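Local coordinates for protein putative mannose-6-phosphate isomerase YvyI (Bacillus subtilis, PDB 1QWR) that probably interconverts D-mannose 6-phosphate and D-fructose 6-phosphate as a zinc-dependent type 1 mannose-6-phosphate isomerase, at residues 94-106 and 189-202. Numbering follows the deposited sequence.
With ZN (zinc ion), chain E; SO4 (sulfate ion), chain C.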
loop_
_atom_site.group_PDB
_atom_site.type_symbol
_atom_site.label_atom_id
_atom_site.label_comp_id
_atom_site.label_asym_id
_atom_site.label_seq_id
_atom_site.Cartn_x
_atom_site.Cartn_y
_atom_site.Cartn_z
ATOM N N GLU A 94 10.752 5.057 -12.590
ATOM C CA GLU A 94 10.253 5.969 -13.622
ATOM C C GLU A 94 8.794 6.317 -13.280
ATOM O O GLU A 94 8.224 5.767 -12.335
ATOM C CB GLU A 94 10.323 5.317 -15.011
ATOM C CG GLU A 94 11.736 4.954 -15.505
ATOM C CD GLU A 94 12.678 6.146 -15.583
ATOM O OE1 GLU A 94 12.204 7.270 -15.851
ATOM O OE2 GLU A 94 13.904 5.960 -15.387
ATOM N N ASP A 95 8.184 7.216 -14.051
ATOM C CA ASP A 95 6.796 7.628 -13.793
ATOM C C ASP A 95 5.780 6.496 -13.946
ATOM O O ASP A 95 5.910 5.651 -14.840
ATOM C CB ASP A 95 6.367 8.741 -14.764
ATOM C CG ASP A 95 7.121 10.042 -14.566
ATOM O OD1 ASP A 95 7.410 10.424 -13.419
ATOM O OD2 ASP A 95 7.390 10.712 -15.584
ATOM N N THR A 96 4.756 6.461 -13.088
ATOM C CA THR A 96 3.754 5.418 -13.281
ATOM C C THR A 96 2.672 6.053 -14.143
ATOM O O THR A 96 2.680 7.267 -14.368
ATOM C CB THR A 96 3.094 4.913 -11.967
ATOM O OG1 THR A 96 2.298 5.958 -11.400
ATOM C CG2 THR A 96 4.153 4.471 -10.964
ATOM N N SER A 97 1.729 5.241 -14.603
ATOM C CA SER A 97 0.650 5.753 -15.456
ATOM C C SER A 97 -0.280 6.713 -14.720
ATOM O O SER A 97 -0.356 6.698 -13.492
ATOM C CB SER A 97 -0.164 4.581 -16.016
ATOM O OG SER A 97 -0.930 3.946 -14.996
ATOM N N ILE A 98 -0.973 7.568 -15.469
ATOM C CA ILE A 98 -1.928 8.499 -14.853
ATOM C C ILE A 98 -3.177 7.630 -14.786
ATOM O O ILE A 98 -3.573 7.016 -15.794
ATOM C CB ILE A 98 -2.146 9.750 -15.731
ATOM C CG1 ILE A 98 -0.838 10.547 -15.809
ATOM C CG2 ILE A 98 -3.228 10.619 -15.140
ATOM C CD1 ILE A 98 -0.926 11.821 -16.607
ATOM N N LYS A 99 -3.790 7.558 -13.608
ATOM C CA LYS A 99 -4.911 6.649 -13.440
ATOM C C LYS A 99 -5.919 7.048 -12.379
ATOM O O LYS A 99 -5.724 8.020 -11.650
ATOM C CB LYS A 99 -4.330 5.271 -13.078
ATOM C CG LYS A 99 -3.333 5.324 -11.904
ATOM C CD LYS A 99 -2.522 4.033 -11.813
ATOM C CE LYS A 99 -1.366 4.158 -10.831
ATOM N NZ LYS A 99 -0.085 4.524 -11.494
ATOM N N VAL A 100 -6.992 6.260 -12.306
ATOM C CA VAL A 100 -8.041 6.434 -11.309
ATOM C C VAL A 100 -8.510 5.033 -10.890
ATOM O O VAL A 100 -8.565 4.114 -11.721
ATOM C CB VAL A 100 -9.257 7.223 -11.871
ATOM C CG1 VAL A 100 -9.738 6.592 -13.152
ATOM C CG2 VAL A 100 -10.395 7.232 -10.855
ATOM N N HIS A 101 -8.842 4.867 -9.609
ATOM C CA HIS A 101 -9.337 3.587 -9.111
ATOM C C HIS A 101 -10.801 3.774 -8.795
ATOM O O HIS A 101 -11.187 4.792 -8.234
ATOM C CB HIS A 101 -8.624 3.167 -7.809
ATOM C CG HIS A 101 -7.157 2.973 -7.971
ATOM N ND1 HIS A 101 -6.626 2.005 -8.796
ATOM C CD2 HIS A 101 -6.102 3.597 -7.388
ATOM C CE1 HIS A 101 -5.306 2.043 -8.717
ATOM N NE2 HIS A 101 -4.966 2.997 -7.870
ATOM N N PRO A 102 -11.638 2.793 -9.157
ATOM C CA PRO A 102 -13.067 2.910 -8.874
ATOM C C PRO A 102 -13.371 2.623 -7.411
ATOM O O PRO A 102 -12.532 2.063 -6.679
ATOM C CB PRO A 102 -13.682 1.863 -9.787
ATOM C CG PRO A 102 -12.642 0.770 -9.759
ATOM C CD PRO A 102 -11.350 1.559 -9.922
ATOM N N ASP A 103 -14.580 3.004 -6.990
ATOM C CA ASP A 103 -15.016 2.753 -5.628
ATOM C C ASP A 103 -15.620 1.350 -5.609
ATOM O O ASP A 103 -15.668 0.690 -6.652
ATOM C CB ASP A 103 -16.027 3.834 -5.175
ATOM C CG ASP A 103 -17.381 3.736 -5.877
ATOM O OD1 ASP A 103 -17.498 3.050 -6.900
ATOM O OD2 ASP A 103 -18.337 4.369 -5.389
ATOM N N ASP A 104 -16.061 0.876 -4.443
ATOM C CA ASP A 104 -16.612 -0.476 -4.341
ATOM C C ASP A 104 -17.804 -0.733 -5.275
ATOM O O ASP A 104 -17.954 -1.823 -5.856
ATOM C CB ASP A 104 -17.062 -0.777 -2.901
ATOM C CG ASP A 104 -15.908 -0.907 -1.925
ATOM O OD1 ASP A 104 -14.741 -1.055 -2.366
ATOM O OD2 ASP A 104 -16.179 -0.886 -0.693
ATOM N N TYR A 105 -18.676 0.256 -5.401
ATOM C CA TYR A 105 -19.843 0.080 -6.268
ATOM C C TYR A 105 -19.457 -0.091 -7.731
ATOM O O TYR A 105 -19.866 -1.057 -8.389
ATOM C CB TYR A 105 -20.782 1.281 -6.152
ATOM C CG TYR A 105 -21.918 1.205 -7.147
ATOM C CD1 TYR A 105 -22.956 0.278 -6.982
ATOM C CD2 TYR A 105 -21.927 2.024 -8.273
ATOM C CE1 TYR A 105 -23.981 0.171 -7.928
ATOM C CE2 TYR A 105 -22.941 1.928 -9.228
ATOM C CZ TYR A 105 -23.962 0.998 -9.046
ATOM O OH TYR A 105 -24.953 0.896 -9.993
ATOM N N TYR A 106 -18.676 0.844 -8.249
ATOM C CA TYR A 106 -18.297 0.771 -9.651
ATOM C C TYR A 106 -17.448 -0.445 -9.959
ATOM O O TYR A 106 -17.618 -1.071 -11.006
ATOM C CB TYR A 106 -17.545 2.019 -10.086
ATOM C CG TYR A 106 -17.492 2.161 -11.596
ATOM C CD1 TYR A 106 -18.518 2.820 -12.287
ATOM C CD2 TYR A 106 -16.433 1.624 -12.334
ATOM C CE1 TYR A 106 -18.494 2.945 -13.688
ATOM C CE2 TYR A 106 -16.393 1.744 -13.747
ATOM C CZ TYR A 106 -17.431 2.405 -14.411
ATOM O OH TYR A 106 -17.423 2.519 -15.790
ATOM N N GLN A 189 -7.090 -1.077 -0.458
ATOM C CA GLN A 189 -8.079 -2.132 -0.301
ATOM C C GLN A 189 -7.527 -3.263 -1.159
ATOM O O GLN A 189 -6.738 -3.016 -2.072
ATOM C CB GLN A 189 -9.433 -1.739 -0.884
ATOM C CG GLN A 189 -10.097 -0.595 -0.162
ATOM C CD GLN A 189 -11.457 -0.324 -0.741
ATOM O OE1 GLN A 189 -12.428 -1.043 -0.462
ATOM N NE2 GLN A 189 -11.540 0.691 -1.572
ATOM N N ASN A 190 -7.985 -4.483 -0.877
ATOM C CA ASN A 190 -7.589 -5.709 -1.603
ATOM C C ASN A 190 -8.266 -5.699 -2.990
ATOM O O ASN A 190 -9.376 -6.202 -3.191
ATOM C CB ASN A 190 -8.033 -6.905 -0.757
ATOM C CG ASN A 190 -7.780 -8.237 -1.441
ATOM O OD1 ASN A 190 -7.037 -8.325 -2.424
ATOM N ND2 ASN A 190 -8.393 -9.287 -0.908
ATOM N N SER A 191 -7.584 -5.088 -3.949
ATOM C CA SER A 191 -8.153 -4.895 -5.273
ATOM C C SER A 191 -7.039 -4.613 -6.257
ATOM O O SER A 191 -5.964 -4.163 -5.852
ATOM C CB SER A 191 -9.108 -3.683 -5.218
ATOM O OG SER A 191 -9.376 -3.114 -6.496
ATOM N N ASP A 192 -7.286 -4.872 -7.543
ATOM C CA ASP A 192 -6.302 -4.590 -8.587
ATOM C C ASP A 192 -7.021 -3.799 -9.676
ATOM O O ASP A 192 -6.598 -3.789 -10.828
ATOM C CB ASP A 192 -5.735 -5.908 -9.149
ATOM C CG ASP A 192 -4.500 -5.704 -10.025
ATOM O OD1 ASP A 192 -3.697 -4.773 -9.773
ATOM O OD2 ASP A 192 -4.321 -6.512 -10.966
ATOM N N ALA A 193 -8.109 -3.132 -9.294
ATOM C CA ALA A 193 -8.913 -2.337 -10.233
ATOM C C ALA A 193 -8.280 -0.986 -10.550
ATOM O O ALA A 193 -8.275 -0.055 -9.721
ATOM C CB ALA A 193 -10.300 -2.151 -9.677
ATOM N N THR A 194 -7.760 -0.877 -11.774
ATOM C CA THR A 194 -7.085 0.337 -12.214
ATOM C C THR A 194 -7.476 0.757 -13.622
ATOM O O THR A 194 -7.432 -0.052 -14.537
ATOM C CB THR A 194 -5.564 0.132 -12.206
ATOM O OG1 THR A 194 -5.141 -0.161 -10.871
ATOM C CG2 THR A 194 -4.845 1.384 -12.719
ATOM N N TYR A 195 -7.840 2.025 -13.783
ATOM C CA TYR A 195 -8.214 2.560 -15.090
ATOM C C TYR A 195 -7.170 3.606 -15.474
ATOM O O TYR A 195 -7.095 4.673 -14.860
ATOM C CB TYR A 195 -9.619 3.193 -15.038
ATOM C CG TYR A 195 -10.713 2.233 -14.580
ATOM C CD1 TYR A 195 -10.710 0.892 -14.981
ATOM C CD2 TYR A 195 -11.758 2.673 -13.763
ATOM C CE1 TYR A 195 -11.724 0.018 -14.572
ATOM C CE2 TYR A 195 -12.770 1.814 -13.352
ATOM C CZ TYR A 195 -12.749 0.489 -13.758
ATOM O OH TYR A 195 -13.746 -0.363 -13.348
ATOM N N ARG A 196 -6.355 3.295 -16.481
ATOM C CA ARG A 196 -5.310 4.216 -16.922
ATOM C C ARG A 196 -5.821 5.167 -17.987
ATOM O O ARG A 196 -6.587 4.755 -18.858
ATOM C CB ARG A 196 -4.143 3.464 -17.548
ATOM C CG ARG A 196 -3.568 2.387 -16.699
ATOM C CD ARG A 196 -2.215 1.957 -17.248
ATOM N NE ARG A 196 -1.692 0.839 -16.480
ATOM C CZ ARG A 196 -1.904 -0.430 -16.784
ATOM N NH1 ARG A 196 -2.624 -0.748 -17.849
ATOM N NH2 ARG A 196 -1.402 -1.381 -16.015
ATOM N N VAL A 197 -5.394 6.422 -17.926
ATOM C CA VAL A 197 -5.801 7.371 -18.950
ATOM C C VAL A 197 -4.593 7.731 -19.809
ATOM O O VAL A 197 -4.745 8.134 -20.957
ATOM C CB VAL A 197 -6.420 8.666 -18.353
ATOM C CG1 VAL A 197 -7.581 8.303 -17.417
ATOM C CG2 VAL A 197 -5.384 9.485 -17.617
ATOM N N TYR A 198 -3.392 7.560 -19.262
ATOM C CA TYR A 198 -2.169 7.898 -19.993
ATOM C C TYR A 198 -0.960 7.162 -19.437
ATOM O O TYR A 198 -0.775 7.099 -18.218
ATOM C CB TYR A 198 -1.914 9.402 -19.911
ATOM C CG TYR A 198 -0.757 9.872 -20.763
ATOM C CD1 TYR A 198 -0.663 9.497 -22.100
ATOM C CD2 TYR A 198 0.224 10.718 -20.241
ATOM C CE1 TYR A 198 0.387 9.954 -22.910
ATOM C CE2 TYR A 198 1.274 11.184 -21.045
ATOM C CZ TYR A 198 1.346 10.792 -22.376
ATOM O OH TYR A 198 2.389 11.224 -23.167
ATOM N N ASP A 199 -0.134 6.618 -20.330
ATOM C CA ASP A 199 1.057 5.870 -19.918
ATOM C C ASP A 199 2.307 6.287 -20.693
ATOM O O ASP A 199 3.200 5.470 -20.941
ATOM C CB ASP A 199 0.829 4.367 -20.082
ATOM C CG ASP A 199 1.869 3.536 -19.349
ATOM O OD1 ASP A 199 2.297 3.957 -18.257
ATOM O OD2 ASP A 199 2.249 2.452 -19.842
ATOM N N TYR A 200 2.334 7.555 -21.101
ATOM C CA TYR A 200 3.474 8.120 -21.799
ATOM C C TYR A 200 3.883 7.388 -23.076
ATOM O O TYR A 200 5.039 7.467 -23.491
ATOM C CB TYR A 200 4.649 8.187 -20.816
ATOM C CG TYR A 200 4.341 9.020 -19.597
ATOM C CD1 TYR A 200 4.352 10.415 -19.665
ATOM C CD2 TYR A 200 3.970 8.423 -18.388
ATOM C CE1 TYR A 200 3.998 11.195 -18.560
ATOM C CE2 TYR A 200 3.612 9.191 -17.280
ATOM C CZ TYR A 200 3.629 10.575 -17.372
ATOM O OH TYR A 200 3.284 11.347 -16.285
ATOM N N ASP A 201 2.935 6.691 -23.699
ATOM C CA ASP A 201 3.180 5.942 -24.934
ATOM C C ASP A 201 4.340 4.953 -24.852
ATOM O O ASP A 201 5.074 4.754 -25.834
ATOM C CB ASP A 201 3.428 6.914 -26.090
ATOM C CG ASP A 201 2.259 7.853 -26.312
ATOM O OD1 ASP A 201 1.167 7.358 -26.655
ATOM O OD2 ASP A 201 2.428 9.076 -26.130
ATOM N N ARG A 202 4.494 4.318 -23.694
ATOM C CA ARG A 202 5.575 3.366 -23.493
ATOM C C ARG A 202 5.240 1.941 -23.883
ATOM O O ARG A 202 4.080 1.551 -23.899
ATOM C CB ARG A 202 6.017 3.387 -22.035
ATOM C CG ARG A 202 6.638 4.696 -21.629
ATOM C CD ARG A 202 7.001 4.696 -20.153
ATOM N NE ARG A 202 5.820 4.661 -19.287
ATOM C CZ ARG A 202 5.869 4.860 -17.975
ATOM N NH1 ARG A 202 7.043 5.095 -17.394
ATOM N NH2 ARG A 202 4.750 4.863 -17.245
HETATM ZN ZN ZN E . -2.691 3.964 -7.459
HETATM S S SO4 C . 0.593 1.382 -13.057
HETATM O O1 SO4 C . 1.058 2.562 -13.827
HETATM O O2 SO4 C . 1.506 0.253 -13.265
HETATM O O3 SO4 C . -0.773 1.018 -13.462
HETATM O O4 SO4 C . 0.590 1.733 -11.623
HETATM O O HOH W 1 3.242 9.904 -13.914
HETATM O O HOH W 2 -2.560 1.511 -6.618
#
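R202 reaches D95 with the end of its guanidinium: NH1 and NH2 both donate to D95 O, each at 2.8 Å and bent (141° and 144°), with the oxygen near the guanidinium plane. NH2 also forms a salt bridge to D199 OD1, and NE bonds D199 O, so one flat group ties the 94-97 loop to the turn after strand 195-198. With R202 replaced by an alanine, D95 O would probably lose both donors and D199 this charged partner, leaving the two loops freer to shift. Beyond this junction strands 98-100 and 195-198 pair antiparallel, V100 with Y195 and I98 with Y198; V197 and Y198 both face I98, a classic bulge, and I98 CG2 presses tightly on V197 CG2 at 3.5 Å. K99 can be followed outward: CB lies 3.3 Å from Y195 O, CD rests on T194 CG2, CE passes near the zinc, and NZ, swung round by the bend at chi4 (-95°), bonds T96 OG1, S97 O and sulfate O4. S97 N and OG hold sulfate O1, while R196, its chain stretched out, gives NE to sulfate O3 (3.2 Å) and has NH1 on E211 O. H101 donates ND1 to A193 O (2.8 Å), which fixes the ring's rotation and leaves NE2 for the zinc, 2.5 Å away and also bound by E119 and H176. This two-stranded ribbon thus lines the cupin-type metal site of a type 1 phosphomannose isomerase; the sulfate, probably from the crystallisation liquor, lies among K99, R196, K18 and R210, a setting consistent with a substrate-phosphate site.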